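Local coordinates for superoxide dismutase (Candida albicans, PDB 4GUN), which probably detoxifies superoxide in the cell, converting it with a bound manganese ion to hydrogen peroxide and oxygen, at residues I2-I8 against Y44-D49; I13-L17 against N29-I33; H32-H36 against D170-A175; L82-N86 against E199-R203; K125-I129 against R184-F188. The protein carries 2 engineered substitutions. One frame throughout, in Å; residues are numbered along the deposited sequence.

Contact 1 (I2-I8 against Y44-D49); sequences ITENEKI and YNAAID
Residues 44-49 form a regular turn of the long helix 26-56, with Ile48 N bonded to Tyr44 O at 2.9 Å. Against it lies the irregular N-terminal segment 2-8, whose residues 4-6 take helical phi/psi without regular helical bonding before the chain extends through Lys7 and Ile8. The helix is the first of the alpha-hairpin that opens the iron/manganese superoxide dismutase fold, and the N-terminal segment runs antiparallel to it: CA atoms pair Ile2 with Asp49 at 4.8 Å and Lys7 with Asn45 at 5.7 Å. Asn45 (chi1 m) pairs its amide with both backbone groups of Ile8. Its OD1 accepts from Ile8 N at 2.8 Å and its ND2 donates to Ile8 O at 3.0 Å, both nearly straight. At the other end Ile2 N donates to Asp49 OD2 at 3.2 Å. The extended t,t side chain of Ile2 lies along the helix, CD1 meeting Ile48 CG2 at 3.7 Å, while Ile8 CG1 rests 3.8 Å from Tyr44 CD2. A second subunit covers this contact: its Leu60 packs on Ile8 and Tyr44, its Val55 on Glu6 and Ile48, so the N-terminal segment is part of a subunit interface. Between Glu6 and Tyr44 sits one water, taking 2.7 Å to Glu6 O, to which it donates, and 2.8 Å to Tyr44 OH, from which it accepts.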
# COMPACT_ATOMS: atom_id res chain seq x y z
N ILE A 2 -14.75 -12.92 -23.59
CA ILE A 2 -14.00 -13.99 -22.93
C ILE A 2 -14.21 -15.35 -23.61
O ILE A 2 -15.35 -15.79 -23.81
CB ILE A 2 -14.21 -14.04 -21.38
CG1 ILE A 2 -13.19 -15.02 -20.71
CG2 ILE A 2 -15.68 -14.34 -20.99
CD1 ILE A 2 -13.23 -15.14 -19.18
N THR A 3 -13.11 -16.02 -23.96
CA THR A 3 -13.16 -17.33 -24.60
C THR A 3 -13.16 -18.45 -23.55
O THR A 3 -12.90 -18.20 -22.36
CB THR A 3 -12.05 -17.49 -25.66
OG1 THR A 3 -10.80 -17.73 -25.01
CG2 THR A 3 -11.94 -16.30 -26.61
N GLU A 4 -13.46 -19.67 -23.98
CA GLU A 4 -13.52 -20.88 -23.17
C GLU A 4 -12.14 -21.29 -22.62
O GLU A 4 -12.06 -21.73 -21.48
CB GLU A 4 -14.20 -22.03 -23.94
CG GLU A 4 -13.87 -22.12 -25.44
CD GLU A 4 -14.73 -21.29 -26.37
OE1 GLU A 4 -15.81 -21.77 -26.77
OE2 GLU A 4 -14.32 -20.15 -26.71
N ASN A 5 -11.07 -21.11 -23.42
CA ASN A 5 -9.69 -21.44 -23.04
C ASN A 5 -9.08 -20.51 -21.97
O ASN A 5 -8.11 -20.90 -21.32
CB ASN A 5 -8.77 -21.55 -24.27
CG ASN A 5 -8.43 -20.23 -24.94
OD1 ASN A 5 -9.18 -19.71 -25.76
ND2 ASN A 5 -7.25 -19.69 -24.64
N GLU A 6 -9.63 -19.30 -21.81
CA GLU A 6 -9.16 -18.29 -20.85
C GLU A 6 -9.88 -18.41 -19.50
O GLU A 6 -9.40 -17.85 -18.52
CB GLU A 6 -9.36 -16.87 -21.41
CG GLU A 6 -8.60 -16.56 -22.69
CD GLU A 6 -8.98 -15.26 -23.36
OE1 GLU A 6 -10.11 -14.76 -23.11
OE2 GLU A 6 -8.16 -14.72 -24.14
N LYS A 7 -11.04 -19.10 -19.48
CA LYS A 7 -11.87 -19.27 -18.29
C LYS A 7 -11.24 -20.20 -17.29
O LYS A 7 -10.77 -21.27 -17.68
CB LYS A 7 -13.25 -19.83 -18.68
CG LYS A 7 -14.25 -18.79 -19.15
CD LYS A 7 -15.64 -19.39 -19.37
CE LYS A 7 -16.45 -19.53 -18.10
NZ LYS A 7 -17.83 -20.02 -18.37
N ILE A 8 -11.24 -19.82 -16.00
CA ILE A 8 -10.74 -20.68 -14.92
C ILE A 8 -11.94 -21.40 -14.28
O ILE A 8 -13.09 -20.95 -14.40
CB ILE A 8 -9.87 -19.93 -13.86
CG1 ILE A 8 -10.67 -18.87 -13.07
CG2 ILE A 8 -8.60 -19.34 -14.51
CD1 ILE A 8 -10.08 -18.42 -11.80
N TYR A 44 -12.71 -13.55 -11.32
CA TYR A 44 -11.67 -13.52 -12.34
C TYR A 44 -12.26 -13.61 -13.74
O TYR A 44 -11.90 -12.79 -14.59
CB TYR A 44 -10.57 -14.59 -12.11
CG TYR A 44 -9.50 -14.61 -13.19
CD1 TYR A 44 -8.38 -13.79 -13.10
CD2 TYR A 44 -9.59 -15.47 -14.28
CE1 TYR A 44 -7.40 -13.79 -14.10
CE2 TYR A 44 -8.63 -15.47 -15.29
CZ TYR A 44 -7.53 -14.63 -15.19
OH TYR A 44 -6.58 -14.66 -16.18
N ASN A 45 -13.16 -14.57 -14.00
CA ASN A 45 -13.73 -14.71 -15.35
C ASN A 45 -14.51 -13.46 -15.82
O ASN A 45 -14.43 -13.09 -16.99
CB ASN A 45 -14.51 -16.02 -15.53
CG ASN A 45 -13.70 -17.27 -15.31
OD1 ASN A 45 -12.52 -17.36 -15.64
ND2 ASN A 45 -14.32 -18.28 -14.72
N ALA A 46 -15.20 -12.78 -14.88
CA ALA A 46 -15.93 -11.54 -15.17
C ALA A 46 -14.95 -10.39 -15.41
O ALA A 46 -15.16 -9.63 -16.35
CB ALA A 46 -16.88 -11.19 -14.02
N ALA A 47 -13.88 -10.28 -14.58
CA ALA A 47 -12.83 -9.24 -14.71
C ALA A 47 -12.13 -9.34 -16.04
O ALA A 47 -11.83 -8.30 -16.65
CB ALA A 47 -11.81 -9.33 -13.58
N ILE A 48 -11.85 -10.57 -16.50
CA ILE A 48 -11.19 -10.78 -17.79
C ILE A 48 -12.08 -10.34 -18.95
O ILE A 48 -11.60 -9.72 -19.90
CB ILE A 48 -10.62 -12.22 -17.95
CG1 ILE A 48 -9.30 -12.39 -17.15
CG2 ILE A 48 -10.44 -12.66 -19.43
CD1 ILE A 48 -8.25 -11.25 -17.24
N ASP A 49 -13.39 -10.64 -18.85
CA ASP A 49 -14.36 -10.25 -19.87
C ASP A 49 -14.44 -8.71 -19.94
O ASP A 49 -14.46 -8.13 -21.04
CB ASP A 49 -15.73 -10.87 -19.56
CG ASP A 49 -16.73 -10.75 -20.70
OD1 ASP A 49 -17.94 -10.77 -20.42
OD2 ASP A 49 -16.28 -10.66 -21.87
O HOH W 1 -7.05 -16.56 -18.21

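Contact 2 (I13-L17 against N29-I33); sequences IDWAL and NDLHI. With MN (manganese (II) ion), chain Q.
Behind the manganese site, the helix that supplies the ligand His32 is covered by the N-terminal loop of the alpha-hairpin domain. Residues 29-33 are a turn of helix 26-56, closed by Ile33 N to Asn29 O at 3.0 Å. Residues 13-17 have no regular structure: Asp14 turns the chain, Trp15 and Ala16 are extended, and Leu17 bends back to helical angles. The loop comes nearest at its end, with CA atoms 5.8 Å apart for Leu17 and Asn29 but 8.9 Å for Ile13 and Ile33. There Asn29 (chi1 m) points at the loop and its ND2 donates to Leu17 O at 2.9 Å, almost linearly. Ile33, m,t, sends CD1 into a pocket of three loop side chains: Leu17 CD2 at 3.8 Å, Ile13 CG1 at 3.9 Å and Trp15 CH2 at 4.0 Å from that single methyl. Trp15, with chi1 p, also brings CZ3 to 3.7 Å from Asn29 ND2, and its NE1 is hydrogen-bonded to Trp84 O. His32 makes no contact with 13-17; its t side chain leaves toward the metal, NE2 binding MN at 2.2 Å. The loop lies against both helices of the hairpin: Ile13 and Ile33 both touch Trp84, the Trp84 ring, in helix 60-85, meets His32 edge-to-face, and Trp15 reaches on to Pro89 in the loop beyond.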
# COMPACT_ATOMS: atom_id res chain seq x y z
N ILE A 13 -11.08 -31.26 -5.30
CA ILE A 13 -10.39 -31.40 -4.00
C ILE A 13 -10.09 -32.87 -3.69
O ILE A 13 -11.02 -33.67 -3.65
CB ILE A 13 -11.18 -30.70 -2.85
CG1 ILE A 13 -11.74 -29.31 -3.25
CG2 ILE A 13 -10.38 -30.66 -1.55
CD1 ILE A 13 -10.72 -28.19 -3.54
N ASP A 14 -8.82 -33.21 -3.41
CA ASP A 14 -8.33 -34.58 -3.15
C ASP A 14 -8.65 -35.15 -1.75
O ASP A 14 -8.05 -36.15 -1.33
CB ASP A 14 -6.81 -34.68 -3.45
CG ASP A 14 -6.33 -33.97 -4.71
OD1 ASP A 14 -7.05 -34.03 -5.75
OD2 ASP A 14 -5.22 -33.39 -4.67
N TRP A 15 -9.60 -34.54 -1.04
CA TRP A 15 -10.03 -35.00 0.27
C TRP A 15 -11.48 -34.62 0.53
O TRP A 15 -11.99 -33.68 -0.07
CB TRP A 15 -9.10 -34.50 1.41
CG TRP A 15 -8.57 -33.11 1.23
CD1 TRP A 15 -7.35 -32.76 0.73
CD2 TRP A 15 -9.21 -31.88 1.62
NE1 TRP A 15 -7.19 -31.39 0.76
CE2 TRP A 15 -8.32 -30.82 1.30
CE3 TRP A 15 -10.46 -31.56 2.18
CZ2 TRP A 15 -8.65 -29.48 1.50
CZ3 TRP A 15 -10.78 -30.22 2.41
CH2 TRP A 15 -9.88 -29.20 2.07
N ALA A 16 -12.14 -35.37 1.43
CA ALA A 16 -13.53 -35.13 1.83
C ALA A 16 -13.60 -33.87 2.70
O ALA A 16 -12.63 -33.54 3.38
CB ALA A 16 -14.06 -36.34 2.59
N LEU A 17 -14.74 -33.15 2.67
CA LEU A 17 -14.87 -31.89 3.42
C LEU A 17 -14.64 -32.01 4.94
O LEU A 17 -14.13 -31.08 5.59
CB LEU A 17 -16.22 -31.25 3.13
CG LEU A 17 -16.45 -30.77 1.71
CD1 LEU A 17 -17.94 -30.56 1.45
CD2 LEU A 17 -15.67 -29.47 1.43
N ASN A 29 -14.63 -25.69 5.70
CA ASN A 29 -14.26 -26.21 4.38
C ASN A 29 -15.36 -26.08 3.31
O ASN A 29 -15.09 -25.67 2.19
CB ASN A 29 -13.76 -27.66 4.50
CG ASN A 29 -12.37 -27.81 5.11
OD1 ASN A 29 -11.55 -26.89 5.07
ND2 ASN A 29 -12.06 -28.99 5.65
N ASP A 30 -16.62 -26.38 3.67
CA ASP A 30 -17.73 -26.26 2.70
C ASP A 30 -17.93 -24.81 2.23
O ASP A 30 -18.12 -24.56 1.04
CB ASP A 30 -19.03 -26.83 3.29
CG ASP A 30 -20.11 -27.07 2.26
OD1 ASP A 30 -19.79 -27.05 1.05
OD2 ASP A 30 -21.26 -27.32 2.65
N LEU A 31 -17.87 -23.85 3.15
CA LEU A 31 -18.02 -22.43 2.80
C LEU A 31 -16.79 -21.95 2.08
O LEU A 31 -16.88 -21.24 1.07
CB LEU A 31 -18.23 -21.58 4.05
CG LEU A 31 -19.59 -21.71 4.72
CD1 LEU A 31 -19.54 -21.10 6.11
CD2 LEU A 31 -20.70 -21.10 3.86
N HIS A 32 -15.62 -22.37 2.59
CA HIS A 32 -14.31 -21.96 2.07
C HIS A 32 -14.13 -22.28 0.60
O HIS A 32 -13.79 -21.39 -0.17
CB HIS A 32 -13.17 -22.51 2.94
CG HIS A 32 -11.94 -21.63 2.95
ND1 HIS A 32 -10.81 -21.99 3.65
CD2 HIS A 32 -11.70 -20.46 2.31
CE1 HIS A 32 -9.93 -21.03 3.44
NE2 HIS A 32 -10.42 -20.09 2.63
N ILE A 33 -14.44 -23.51 0.21
CA ILE A 33 -14.31 -23.97 -1.17
C ILE A 33 -15.49 -23.53 -2.06
O ILE A 33 -15.27 -22.92 -3.12
CB ILE A 33 -14.10 -25.52 -1.22
CG1 ILE A 33 -12.86 -25.97 -0.38
CG2 ILE A 33 -14.03 -26.04 -2.68
CD1 ILE A 33 -12.77 -27.44 -0.04
MN MN Q . -9.57 -18.16 2.19
O HOH W 2 -8.43 -16.34 1.92

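Contact 3 (H32-H36 against D170-A175); sequences HINKH and DAWEHA. With MN (manganese (II) ion), chain Q.
His32 and His174 bury the most surface here, 72 and 69 Å², and both do so by reaching for one manganese ion. His32 sits on helix 26-56, at the start of a wider pi-type turn spanning 32-36; His174 belongs to the loop that leaves strand 163-170. The backbones stay apart, their closest CA pair being His32 and Ala175 at 6.9 Å. With chi1 t, His32 puts NE2 2.2 Å from MN; His174, with chi1 p, places NE2 at 2.1 Å. His36, the third contributor with 40 Å², stacks face-to-face on the His174 ring, centroids 4.0 Å apart and planes 20° apart. Asp170 (chi1 t) binds MN through OD2 at 2.0 Å, while its OD1 accepts from Trp172 N at 3.1 Å in an Asx turn. His80 and a water 2.2 Å from MN complete five ligands. Second partners lie in the third subunit: Tyr177 there bonds His36 NE2, and Glu173 there bonds His174 ND1. The short gaps from His32 NE2 to His174 NE2 (3.1 Å) and to Asp170 OD2 (2.9 Å) are not hydrogen bonds, because all three atoms bind the same metal, which joins the helical hairpin to the C-terminal domain at the redox centre.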
# COMPACT_ATOMS: atom_id res chain seq x y z
N HIS A 32 -15.62 -22.37 2.59
CA HIS A 32 -14.31 -21.96 2.07
C HIS A 32 -14.13 -22.28 0.60
O HIS A 32 -13.79 -21.39 -0.17
CB HIS A 32 -13.17 -22.51 2.94
CG HIS A 32 -11.94 -21.63 2.95
ND1 HIS A 32 -10.81 -21.99 3.65
CD2 HIS A 32 -11.70 -20.46 2.31
CE1 HIS A 32 -9.93 -21.03 3.44
NE2 HIS A 32 -10.42 -20.09 2.63
N ILE A 33 -14.44 -23.51 0.21
CA ILE A 33 -14.31 -23.97 -1.17
C ILE A 33 -15.49 -23.53 -2.06
O ILE A 33 -15.27 -22.92 -3.12
CB ILE A 33 -14.10 -25.52 -1.22
CG1 ILE A 33 -12.86 -25.97 -0.38
CG2 ILE A 33 -14.03 -26.04 -2.68
CD1 ILE A 33 -12.77 -27.44 -0.04
N ASN A 34 -16.73 -23.87 -1.64
CA ASN A 34 -17.96 -23.65 -2.40
C ASN A 34 -18.58 -22.25 -2.41
O ASN A 34 -19.42 -21.95 -3.27
CB ASN A 34 -18.97 -24.79 -2.15
CG ASN A 34 -18.34 -26.11 -2.52
OD1 ASN A 34 -17.79 -26.28 -3.61
ND2 ASN A 34 -18.29 -27.03 -1.59
N LYS A 35 -18.13 -21.39 -1.50
CA LYS A 35 -18.59 -19.99 -1.55
C LYS A 35 -17.40 -19.06 -1.83
O LYS A 35 -17.42 -18.37 -2.85
CB LYS A 35 -19.36 -19.58 -0.27
CG LYS A 35 -20.57 -20.47 0.08
CD LYS A 35 -21.77 -20.18 -0.83
CE LYS A 35 -22.92 -21.13 -0.62
NZ LYS A 35 -24.05 -20.83 -1.54
N HIS A 36 -16.34 -19.08 -0.97
CA HIS A 36 -15.16 -18.22 -1.12
C HIS A 36 -14.33 -18.44 -2.38
O HIS A 36 -14.08 -17.47 -3.10
CB HIS A 36 -14.29 -18.14 0.16
CG HIS A 36 -15.02 -17.57 1.34
ND1 HIS A 36 -15.10 -16.20 1.56
CD2 HIS A 36 -15.72 -18.21 2.31
CE1 HIS A 36 -15.81 -16.06 2.67
NE2 HIS A 36 -16.20 -17.24 3.16
N ASP A 170 -3.52 -19.82 4.70
CA ASP A 170 -4.57 -18.80 4.71
C ASP A 170 -4.79 -18.26 6.13
O ASP A 170 -5.16 -19.01 7.03
CB ASP A 170 -5.88 -19.40 4.17
CG ASP A 170 -6.92 -18.37 3.75
OD1 ASP A 170 -6.68 -17.16 3.93
OD2 ASP A 170 -7.94 -18.76 3.20
N ALA A 171 -4.59 -16.94 6.30
CA ALA A 171 -4.81 -16.26 7.59
C ALA A 171 -6.07 -15.36 7.58
O ALA A 171 -6.30 -14.65 8.56
CB ALA A 171 -3.58 -15.44 7.97
N TRP A 172 -6.90 -15.37 6.47
CA TRP A 172 -8.17 -14.60 6.44
C TRP A 172 -9.09 -15.13 7.56
O TRP A 172 -9.05 -16.33 7.85
CB TRP A 172 -8.92 -14.75 5.10
CG TRP A 172 -8.41 -13.89 3.97
CD1 TRP A 172 -7.16 -13.92 3.42
CD2 TRP A 172 -9.20 -13.03 3.13
NE1 TRP A 172 -7.10 -13.09 2.33
CE2 TRP A 172 -8.34 -12.53 2.12
CE3 TRP A 172 -10.55 -12.61 3.14
CZ2 TRP A 172 -8.78 -11.60 1.16
CZ3 TRP A 172 -10.98 -11.69 2.19
CH2 TRP A 172 -10.10 -11.21 1.20
N GLU A 173 -9.87 -14.26 8.21
CA GLU A 173 -10.75 -14.65 9.33
C GLU A 173 -11.73 -15.77 8.95
O GLU A 173 -11.96 -16.65 9.76
CB GLU A 173 -11.46 -13.44 9.95
CG GLU A 173 -10.51 -12.50 10.68
CD GLU A 173 -11.19 -11.30 11.30
OE1 GLU A 173 -11.98 -10.64 10.60
OE2 GLU A 173 -10.96 -11.03 12.50
N HIS A 174 -12.22 -15.79 7.70
CA HIS A 174 -13.12 -16.85 7.20
C HIS A 174 -12.49 -18.23 7.24
O HIS A 174 -13.22 -19.22 7.26
CB HIS A 174 -13.66 -16.54 5.79
CG HIS A 174 -12.67 -16.59 4.66
ND1 HIS A 174 -12.43 -15.50 3.84
CD2 HIS A 174 -11.95 -17.64 4.19
CE1 HIS A 174 -11.55 -15.90 2.94
NE2 HIS A 174 -11.23 -17.18 3.12
N ALA A 175 -11.15 -18.31 7.22
CA ALA A 175 -10.43 -19.58 7.24
C ALA A 175 -10.52 -20.33 8.60
O ALA A 175 -10.28 -21.55 8.66
CB ALA A 175 -8.98 -19.37 6.85
MN MN Q . -9.57 -18.16 2.19
O HOH W 2 -8.43 -16.34 1.92

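Contact 4 (L82-N86 against E199-R203); sequences LFWKN and EAESR
Helix 197-205 meets the C-terminal end of helix 60-85, where Asn86 is the first residue to leave helical angles. Glu199 comes first, and its CA is the nearest to 82-86, 5.9 Å from that of Asn86. Its side chain, t at chi1 and p at chi2, lays CG 3.3 Å from Lys85 O, and a water bridges the same two residues, donating to Lys85 O at 2.7 Å and to Glu199 OE1 at 3.1 Å. Ala200 turns its methyl instead to Ile166 and Ile167 of strand 163-170. One turn on from Glu199, Arg203 extends (m,t,t) straight across to the helix end. Its NH2 donates to Leu82 O at 2.9 Å and its NH1 to Asn86 OD1 at 3.0 Å, while Leu82 CD2 lies over one guanidinium face, 3.8 Å from Arg203 CZ. Within its own helix Arg203 NE forms a salt bridge with Glu199 OE2 at 3.0 Å. NH1 also bonds Ile166 O, and Asn86 OD1 accepts from Ala168 N, so strand 163-170 joins in. By bonding Leu82 O and the Asn86 side chain where helix 60-85 ends, Arg203 ties the alpha-hairpin domain to the last helix of the C-terminal domain, a join between the two domains of the iron/manganese superoxide dismutase fold.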
# COMPACT_ATOMS: atom_id res chain seq x y z
N LEU A 82 -3.41 -23.52 -4.22
CA LEU A 82 -2.17 -23.93 -3.52
C LEU A 82 -2.55 -24.48 -2.15
O LEU A 82 -2.02 -25.50 -1.72
CB LEU A 82 -1.20 -22.75 -3.33
CG LEU A 82 -0.47 -22.19 -4.56
CD1 LEU A 82 -0.01 -20.76 -4.31
CD2 LEU A 82 0.73 -23.07 -4.97
N PHE A 83 -3.48 -23.80 -1.47
CA PHE A 83 -3.92 -24.17 -0.12
C PHE A 83 -4.51 -25.58 -0.08
O PHE A 83 -4.01 -26.41 0.69
CB PHE A 83 -4.88 -23.11 0.44
CG PHE A 83 -5.21 -23.19 1.91
CD1 PHE A 83 -4.20 -23.17 2.87
CD2 PHE A 83 -6.53 -23.19 2.34
CE1 PHE A 83 -4.51 -23.21 4.24
CE2 PHE A 83 -6.84 -23.20 3.71
CZ PHE A 83 -5.84 -23.23 4.64
N TRP A 84 -5.50 -25.89 -0.93
CA TRP A 84 -6.12 -27.22 -0.93
C TRP A 84 -5.12 -28.34 -1.22
O TRP A 84 -5.24 -29.43 -0.65
CB TRP A 84 -7.33 -27.32 -1.87
CG TRP A 84 -8.25 -26.13 -1.96
CD1 TRP A 84 -8.72 -25.56 -3.11
CD2 TRP A 84 -8.88 -25.42 -0.88
NE1 TRP A 84 -9.60 -24.54 -2.81
CE2 TRP A 84 -9.68 -24.40 -1.45
CE3 TRP A 84 -8.80 -25.51 0.53
CZ2 TRP A 84 -10.38 -23.48 -0.67
CZ3 TRP A 84 -9.53 -24.61 1.29
CH2 TRP A 84 -10.26 -23.58 0.69
N LYS A 85 -4.12 -28.06 -2.10
CA LYS A 85 -3.06 -28.99 -2.48
C LYS A 85 -2.05 -29.22 -1.39
O LYS A 85 -1.45 -30.30 -1.37
CB LYS A 85 -2.42 -28.63 -3.82
CG LYS A 85 -3.28 -28.97 -5.05
CD LYS A 85 -3.19 -30.43 -5.42
CE LYS A 85 -3.76 -30.75 -6.78
NZ LYS A 85 -3.45 -32.15 -7.18
N ASN A 86 -1.86 -28.25 -0.46
CA ASN A 86 -0.95 -28.46 0.68
C ASN A 86 -1.65 -28.81 1.98
O ASN A 86 -1.08 -28.67 3.07
CB ASN A 86 0.21 -27.43 0.81
CG ASN A 86 -0.17 -26.01 1.13
OD1 ASN A 86 0.28 -25.09 0.47
ND2 ASN A 86 -0.92 -25.78 2.21
N GLU A 199 3.48 -32.62 -0.96
CA GLU A 199 3.20 -31.63 -1.99
C GLU A 199 4.30 -30.57 -1.97
O GLU A 199 4.78 -30.19 -3.03
CB GLU A 199 1.80 -30.97 -1.83
CG GLU A 199 1.47 -29.89 -2.86
CD GLU A 199 1.51 -30.27 -4.34
OE1 GLU A 199 1.30 -31.46 -4.65
OE2 GLU A 199 1.76 -29.38 -5.18
N ALA A 200 4.73 -30.14 -0.77
CA ALA A 200 5.79 -29.16 -0.57
C ALA A 200 7.11 -29.65 -1.23
O ALA A 200 7.77 -28.88 -1.94
CB ALA A 200 5.97 -28.92 0.92
N GLU A 201 7.46 -30.94 -1.01
CA GLU A 201 8.64 -31.58 -1.60
C GLU A 201 8.58 -31.53 -3.14
O GLU A 201 9.56 -31.16 -3.79
CB GLU A 201 8.71 -33.06 -1.17
CG GLU A 201 9.08 -33.31 0.28
CD GLU A 201 9.11 -34.78 0.64
OE1 GLU A 201 9.20 -35.63 -0.27
OE2 GLU A 201 9.02 -35.08 1.85
N SER A 202 7.43 -31.91 -3.72
CA SER A 202 7.23 -31.90 -5.17
C SER A 202 7.39 -30.47 -5.73
O SER A 202 8.03 -30.30 -6.77
CB SER A 202 5.86 -32.47 -5.52
OG SER A 202 5.67 -32.50 -6.92
N ARG A 203 6.83 -29.46 -5.03
CA ARG A 203 6.91 -28.05 -5.45
C ARG A 203 8.34 -27.55 -5.50
O ARG A 203 8.71 -26.86 -6.45
CB ARG A 203 6.05 -27.17 -4.55
CG ARG A 203 4.59 -27.32 -4.82
CD ARG A 203 3.79 -26.54 -3.82
NE ARG A 203 2.35 -26.73 -4.01
CZ ARG A 203 1.42 -26.32 -3.16
NH1 ARG A 203 1.77 -25.70 -2.03
NH2 ARG A 203 0.15 -26.56 -3.39
O HOH W 3 -1.40 -32.22 -3.32

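Contact 5 (K125-I129 against R184-F188); sequences KLAGI and RPDYF. Engineered in segment 184-188: Arg184 (natural residue Lys), Pro185 (natural residue Leu).
Helix 115-127 ends here against helix 184-191, both in the C-terminal domain; CA atoms pair Leu126 with Phe188 at 7.3 Å and Ala127 with Pro185 at 6.7 Å. Leu126 points at the partner helix and makes a CH-pi contact: its CB stands 3.5 Å from the centroid of the Phe188 ring (chi1 m), almost on the ring normal. Ala127 turns its methyl away, but its O lies 2.7 Å from Arg184 NH2. Gly128 leads out of the helix, and Ile129 N still reaches back to Leu126 O at 3.2 Å. Beyond that turn Ile129 O accepts from both Arg184 NH1 and Arg184 NH2, at 2.9 Å each. Arg184, t,t,p along its chain, and Pro185 are engineered, replacing Lys and Leu; Pro185 makes no contact with 125-129. Ile129 and Phe188 both touch Ala171, next to the manganese ligand Asp170. Chemically, the charged group of the engineered Arg184 bonds the single acceptor Ile129 O through both its terminal nitrogens, and next to this polar pairing the Phe188 face takes the CH-pi contact from Leu126 CB.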
# COMPACT_ATOMS: atom_id res chain seq x y z
N LYS A 125 5.36 -15.32 11.84
CA LYS A 125 4.96 -14.49 10.70
C LYS A 125 3.44 -14.40 10.60
O LYS A 125 2.90 -13.31 10.39
CB LYS A 125 5.54 -15.01 9.38
CG LYS A 125 6.98 -14.57 9.09
CD LYS A 125 7.09 -13.11 8.63
CE LYS A 125 8.14 -12.87 7.57
NZ LYS A 125 9.49 -13.38 7.95
N LEU A 126 2.74 -15.54 10.76
CA LEU A 126 1.27 -15.60 10.71
C LEU A 126 0.65 -14.73 11.81
O LEU A 126 -0.27 -13.98 11.52
CB LEU A 126 0.76 -17.07 10.80
CG LEU A 126 0.90 -17.90 9.56
CD1 LEU A 126 1.00 -19.39 9.90
CD2 LEU A 126 -0.21 -17.57 8.54
N ALA A 127 1.22 -14.77 13.04
CA ALA A 127 0.78 -13.98 14.20
C ALA A 127 0.82 -12.45 13.92
O ALA A 127 -0.07 -11.71 14.35
CB ALA A 127 1.64 -14.30 15.40
N GLY A 128 1.85 -12.00 13.19
CA GLY A 128 2.05 -10.60 12.85
C GLY A 128 1.26 -10.06 11.67
O GLY A 128 1.35 -8.87 11.39
N ILE A 129 0.46 -10.91 10.99
CA ILE A 129 -0.39 -10.42 9.88
C ILE A 129 -1.54 -9.58 10.49
O ILE A 129 -2.26 -10.09 11.34
CB ILE A 129 -0.96 -11.58 8.98
CG1 ILE A 129 0.13 -12.24 8.14
CG2 ILE A 129 -2.10 -11.09 8.06
CD1 ILE A 129 -0.20 -13.67 7.60
N ARG A 184 -7.10 -16.83 16.83
CA ARG A 184 -6.27 -17.05 15.64
C ARG A 184 -5.00 -17.91 15.92
O ARG A 184 -4.71 -18.77 15.09
CB ARG A 184 -5.86 -15.71 15.00
CG ARG A 184 -5.47 -15.88 13.52
CD ARG A 184 -5.27 -14.56 12.79
NE ARG A 184 -4.06 -13.89 13.26
CZ ARG A 184 -3.50 -12.85 12.67
NH1 ARG A 184 -4.06 -12.31 11.59
NH2 ARG A 184 -2.40 -12.31 13.16
N PRO A 185 -4.24 -17.71 17.04
CA PRO A 185 -3.05 -18.56 17.27
C PRO A 185 -3.36 -20.06 17.38
O PRO A 185 -2.50 -20.88 17.07
CB PRO A 185 -2.48 -18.03 18.60
CG PRO A 185 -3.02 -16.63 18.71
CD PRO A 185 -4.40 -16.74 18.14
N ASP A 186 -4.57 -20.43 17.84
CA ASP A 186 -4.93 -21.86 17.99
C ASP A 186 -5.06 -22.54 16.64
O ASP A 186 -4.62 -23.66 16.45
CB ASP A 186 -6.21 -22.01 18.83
CG ASP A 186 -6.02 -21.72 20.32
OD1 ASP A 186 -4.89 -21.36 20.72
OD2 ASP A 186 -6.98 -21.90 21.08
N TYR A 187 -5.59 -21.82 15.67
CA TYR A 187 -5.72 -22.29 14.30
C TYR A 187 -4.32 -22.45 13.70
O TYR A 187 -4.04 -23.50 13.12
CB TYR A 187 -6.57 -21.31 13.51
CG TYR A 187 -6.43 -21.41 12.01
CD1 TYR A 187 -6.91 -22.51 11.32
CD2 TYR A 187 -5.91 -20.35 11.27
CE1 TYR A 187 -6.85 -22.58 9.92
CE2 TYR A 187 -5.87 -20.40 9.88
CZ TYR A 187 -6.33 -21.51 9.21
OH TYR A 187 -6.27 -21.57 7.84
N PHE A 188 -3.44 -21.43 13.85
CA PHE A 188 -2.07 -21.50 13.35
C PHE A 188 -1.32 -22.75 13.88
O PHE A 188 -0.75 -23.51 13.09
CB PHE A 188 -1.29 -20.20 13.61
CG PHE A 188 -1.84 -19.01 12.87
CD1 PHE A 188 -2.48 -19.17 11.63
CD2 PHE A 188 -1.73 -17.73 13.39
CE1 PHE A 188 -3.02 -18.07 10.96
CE2 PHE A 188 -2.24 -16.64 12.70
CZ PHE A 188 -2.88 -16.82 11.49

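Overall arrangement
Contacts 1, 2 and 3 share helix 26-56. Contact 1 sits far out on it, its centre 24 Å from that of contact 2 and 34 Å from that of contact 5, across the chain's centre. The centres of contacts 2 and 3 are 10 Å apart; they share His32 and Ile33 and meet at the manganese. Contact 4 touches both through Trp84; contact 5 touches contact 3 where Tyr187 OH meets Asp170 O. Along the chain, contacts 1 and 2 close early, contact 3 spans most of the sequence and crosses contacts 1, 4 and 5, and contact 5 falls within the span of contact 4. Contact 3 joins the alpha-hairpin and C-terminal domains at the metal, contact 4 away from it, at the end of helix 60-85.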